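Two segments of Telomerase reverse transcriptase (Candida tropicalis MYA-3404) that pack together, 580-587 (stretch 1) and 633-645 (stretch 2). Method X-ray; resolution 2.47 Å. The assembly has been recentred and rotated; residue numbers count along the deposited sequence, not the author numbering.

Stretch 1, residues 580-587: RSFKALFS
Stretch 2, residues 633-645: TISKQDSFERYRF

The start of a helix leaves backbone amides without partners, and a carboxylate from a distant part of the chain can satisfy one of them while hydrophobic side chains close around the junction. Two segments of Candida tropicalis telomerase reverse transcriptase, at least 49 residues apart wherever they touch, illustrate the principle and bury 672 Å² between them. Stretch 1 enters as a loop, with Arg580 at phi/psi -99/11 and Ser581 extended at -165/153, and is helical from Phe582 to Ser587 and beyond. The helix at the start of stretch 2 runs against it, their N-to-C directions 143° apart and their axes 11.0 Å apart at closest approach.

Walking along stretch 2, Thr633 lies out of reach, and the first meeting is at Ile634, whose CA sits 5.7 Å from Arg580 CA. Ile634 points toward stretch 1 with chi1 m and chi2 t. Its CG2 stands 3.6 Å from the centroid of the Phe582 ring, only 13° off the ring normal, a CH-pi contact over one face. Its CD1 reaches Leu585 CD2 at 4.0 Å, adding an apolar contact one helical turn further along; Leu585 adopts t, p.

Gln637, at -115/3 with chi1 p, brings OE1 to 3.3 Å from Arg580 CB, a contact at an exposed margin where Arg580 is poorly ordered. The chain then extends at Asp638 (-160/127), and the register shifts so that Asp638 CA lies 5.5 Å from Ser581 CA. With chi1 t, the Asp638 carboxylate meets the opening of the stretch 1 helix: Phe582 N donates to Asp638 OD2 at 2.8 Å with a nearly straight angle of 167°. Ser581 is the N-cap residue of that helix, and its OG, at chi1 p, accepts a weak bond of 3.3 Å from Ala584 N. Cap and carboxylate thus serve different amides of the same first turn. Asp638 OD2 also lies at the edge of the Phe582 ring, 3.2 Å from CD2.

Ser639 points away, and the extended run continues through Phe640 (-70/121, chi1 t, chi2 83°). Phe640 directs its edge toward the Phe582 face opposite Ile634, with centroids 5.3 Å apart and planes at 75°. The buried Phe582 ring, at chi1 -76° and chi2 -79°, is therefore held between an aliphatic methyl and an aromatic edge. Phe640 CE1 also comes within 4.3 Å of Phe586 CZ.

Glu641 occupies the N-cap position of the next helix, which begins at Arg642. Arg642 points away and Tyr643 is out of reach, but Arg644 points toward stretch 1 with chi1 and chi2 t, its CA 7.9 Å from Lys583 CA. Its CG lies 4.2 Å from Phe586 CD2, near the ring edge, and its NH1 approaches Lys583 CG at 3.4 Å, meeting the aliphatic part of the lysine. A long salt bridge joins Arg644 NE to Glu641 OE2 at 3.8 Å. Finally Phe645, chi1 t, presents CD1 to Phe586 CZ at 3.5 Å; these rings meet obliquely, with centroids 5.6 Å apart and planes at 42°.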

# COMPACT_ATOMS: atom_id res chain seq x y z
N ARG A 580 25.41 16.84 9.84
CA ARG A 580 26.26 18.00 9.62
C ARG A 580 26.06 18.62 8.24
O ARG A 580 26.85 19.48 7.83
CB ARG A 580 27.73 17.64 9.81
CG ARG A 580 28.04 16.92 11.11
CD ARG A 580 29.51 16.53 11.18
NE ARG A 580 29.92 15.75 10.01
CZ ARG A 580 30.73 16.19 9.06
NH1 ARG A 580 31.24 17.42 9.12
NH2 ARG A 580 31.04 15.41 8.03
N SER A 581 25.04 18.19 7.50
CA SER A 581 24.82 18.69 6.15
C SER A 581 23.41 18.33 5.72
O SER A 581 22.84 17.35 6.18
CB SER A 581 25.84 18.10 5.16
OG SER A 581 25.62 16.71 4.99
N PHE A 582 22.86 19.14 4.81
CA PHE A 582 21.52 18.86 4.30
C PHE A 582 21.51 17.66 3.37
O PHE A 582 20.51 16.93 3.33
CB PHE A 582 20.95 20.09 3.59
CG PHE A 582 20.48 21.16 4.52
CD1 PHE A 582 19.25 21.06 5.16
CD2 PHE A 582 21.25 22.29 4.75
CE1 PHE A 582 18.82 22.05 6.02
CE2 PHE A 582 20.82 23.28 5.60
CZ PHE A 582 19.60 23.17 6.24
N LYS A 583 22.59 17.44 2.62
CA LYS A 583 22.63 16.28 1.74
C LYS A 583 22.47 14.99 2.53
O LYS A 583 21.70 14.10 2.14
CB LYS A 583 23.93 16.26 0.94
CG LYS A 583 23.90 15.29 -0.23
CD LYS A 583 25.26 15.14 -0.89
CE LYS A 583 26.23 14.38 0.01
NZ LYS A 583 27.52 14.14 -0.68
N ALA A 584 23.18 14.87 3.66
CA ALA A 584 23.05 13.68 4.49
C ALA A 584 21.67 13.58 5.11
O ALA A 584 21.17 12.47 5.33
CB ALA A 584 24.12 13.68 5.58
N LEU A 585 21.03 14.72 5.37
CA LEU A 585 19.68 14.70 5.94
C LEU A 585 18.66 14.25 4.91
O LEU A 585 17.73 13.50 5.24
CB LEU A 585 19.32 16.09 6.48
CG LEU A 585 17.88 16.21 6.99
CD1 LEU A 585 17.75 15.58 8.37
CD2 LEU A 585 17.40 17.65 7.00
N PHE A 586 18.80 14.71 3.67
CA PHE A 586 17.81 14.37 2.65
C PHE A 586 17.93 12.91 2.22
O PHE A 586 16.91 12.26 1.96
CB PHE A 586 17.96 15.30 1.45
CG PHE A 586 17.66 16.75 1.76
CD1 PHE A 586 16.78 17.08 2.79
CD2 PHE A 586 18.24 17.77 1.03
CE1 PHE A 586 16.50 18.40 3.08
CE2 PHE A 586 17.96 19.10 1.31
CZ PHE A 586 17.09 19.42 2.34
N SER A 587 19.15 12.36 2.18
CA SER A 587 19.32 10.95 1.84
C SER A 587 18.72 10.06 2.92
O SER A 587 18.08 9.05 2.61
CB SER A 587 20.79 10.63 1.63
OG SER A 587 21.28 11.19 0.43
N THR A 633 20.12 23.89 13.33
CA THR A 633 21.40 23.28 13.67
C THR A 633 22.24 23.06 12.43
O THR A 633 23.42 23.43 12.38
CB THR A 633 21.19 21.95 14.40
OG1 THR A 633 20.45 22.17 15.61
CG2 THR A 633 22.54 21.32 14.73
N ILE A 634 21.64 22.47 11.39
CA ILE A 634 22.38 22.16 10.18
C ILE A 634 22.73 23.44 9.43
O ILE A 634 23.84 23.59 8.91
CB ILE A 634 21.57 21.19 9.30
CG1 ILE A 634 21.32 19.88 10.05
CG2 ILE A 634 22.28 20.93 7.97
CD1 ILE A 634 20.45 18.90 9.29
N SER A 635 21.80 24.40 9.39
CA SER A 635 22.07 25.65 8.68
C SER A 635 23.21 26.43 9.30
O SER A 635 23.83 27.26 8.62
CB SER A 635 20.81 26.52 8.63
OG SER A 635 21.04 27.67 7.85
N LYS A 636 23.53 26.17 10.58
CA LYS A 636 24.67 26.82 11.20
C LYS A 636 25.98 26.40 10.54
O LYS A 636 26.90 27.22 10.39
CB LYS A 636 24.69 26.51 12.70
CG LYS A 636 26.06 26.62 13.36
CD LYS A 636 26.02 26.25 14.84
CE LYS A 636 27.39 26.44 15.49
NZ LYS A 636 27.37 26.29 16.97
N GLN A 637 26.08 25.14 10.12
CA GLN A 637 27.31 24.58 9.58
C GLN A 637 27.21 24.19 8.11
O GLN A 637 28.18 23.67 7.55
CB GLN A 637 27.73 23.35 10.40
CG GLN A 637 26.59 22.35 10.60
CD GLN A 637 27.01 21.12 11.39
OE1 GLN A 637 28.09 20.57 11.19
NE2 GLN A 637 26.15 20.68 12.31
N ASP A 638 26.08 24.45 7.45
CA ASP A 638 25.90 24.08 6.05
C ASP A 638 24.78 24.91 5.46
O ASP A 638 23.67 24.92 6.00
CB ASP A 638 25.59 22.58 5.91
CG ASP A 638 25.28 22.18 4.48
OD1 ASP A 638 26.05 22.56 3.57
OD2 ASP A 638 24.28 21.47 4.25
N SER A 639 25.05 25.57 4.34
CA SER A 639 24.09 26.50 3.77
C SER A 639 22.99 25.74 3.02
O SER A 639 23.27 24.88 2.19
CB SER A 639 24.77 27.48 2.82
OG SER A 639 23.81 28.34 2.24
N PHE A 640 21.74 26.09 3.33
CA PHE A 640 20.59 25.46 2.70
C PHE A 640 20.50 25.90 1.24
O PHE A 640 20.38 27.10 0.95
CB PHE A 640 19.32 25.83 3.46
CG PHE A 640 18.06 25.40 2.78
CD1 PHE A 640 17.59 24.10 2.92
CD2 PHE A 640 17.33 26.29 2.00
CE1 PHE A 640 16.42 23.70 2.30
CE2 PHE A 640 16.17 25.89 1.37
CZ PHE A 640 15.71 24.59 1.52
N GLU A 641 20.53 24.94 0.32
CA GLU A 641 20.47 25.21 -1.11
C GLU A 641 19.11 24.75 -1.62
O GLU A 641 18.81 23.55 -1.63
CB GLU A 641 21.61 24.49 -1.84
CG GLU A 641 22.94 24.63 -1.12
CD GLU A 641 24.02 23.74 -1.71
OE1 GLU A 641 24.41 23.96 -2.87
OE2 GLU A 641 24.47 22.81 -1.00
N ARG A 642 18.29 25.71 -2.06
CA ARG A 642 16.91 25.41 -2.41
C ARG A 642 16.81 24.46 -3.60
O ARG A 642 15.86 23.67 -3.68
CB ARG A 642 16.14 26.70 -2.70
CG ARG A 642 16.70 27.51 -3.88
CD ARG A 642 16.05 28.88 -4.00
NE ARG A 642 16.54 29.61 -5.18
CZ ARG A 642 17.67 30.30 -5.22
NH1 ARG A 642 18.45 30.37 -4.15
NH2 ARG A 642 18.03 30.94 -6.33
N TYR A 643 17.77 24.52 -4.53
CA TYR A 643 17.69 23.65 -5.70
C TYR A 643 17.94 22.19 -5.32
O TYR A 643 17.27 21.29 -5.82
CB TYR A 643 18.69 24.11 -6.76
CG TYR A 643 18.39 25.48 -7.33
CD1 TYR A 643 17.21 25.72 -8.02
CD2 TYR A 643 19.28 26.53 -7.18
CE1 TYR A 643 16.92 26.97 -8.55
CE2 TYR A 643 19.01 27.78 -7.70
CZ TYR A 643 17.83 27.99 -8.39
OH TYR A 643 17.55 29.24 -8.91
N ARG A 644 18.87 21.95 -4.39
CA ARG A 644 19.07 20.60 -3.88
C ARG A 644 17.82 20.12 -3.14
O ARG A 644 17.45 18.95 -3.23
CB ARG A 644 20.29 20.56 -2.96
CG ARG A 644 20.48 19.25 -2.23
CD ARG A 644 21.75 19.27 -1.39
NE ARG A 644 22.94 19.52 -2.19
CZ ARG A 644 23.59 18.59 -2.88
NH1 ARG A 644 23.16 17.34 -2.88
NH2 ARG A 644 24.67 18.91 -3.59
N PHE A 645 17.14 21.04 -2.45
CA PHE A 645 15.93 20.67 -1.73
C PHE A 645 14.80 20.33 -2.69
O PHE A 645 13.96 19.47 -2.38
CB PHE A 645 15.51 21.81 -0.81
CG PHE A 645 14.23 21.55 -0.06
CD1 PHE A 645 14.15 20.50 0.84
CD2 PHE A 645 13.13 22.38 -0.23
CE1 PHE A 645 12.98 20.26 1.54
CE2 PHE A 645 11.96 22.15 0.47
CZ PHE A 645 11.88 21.09 1.36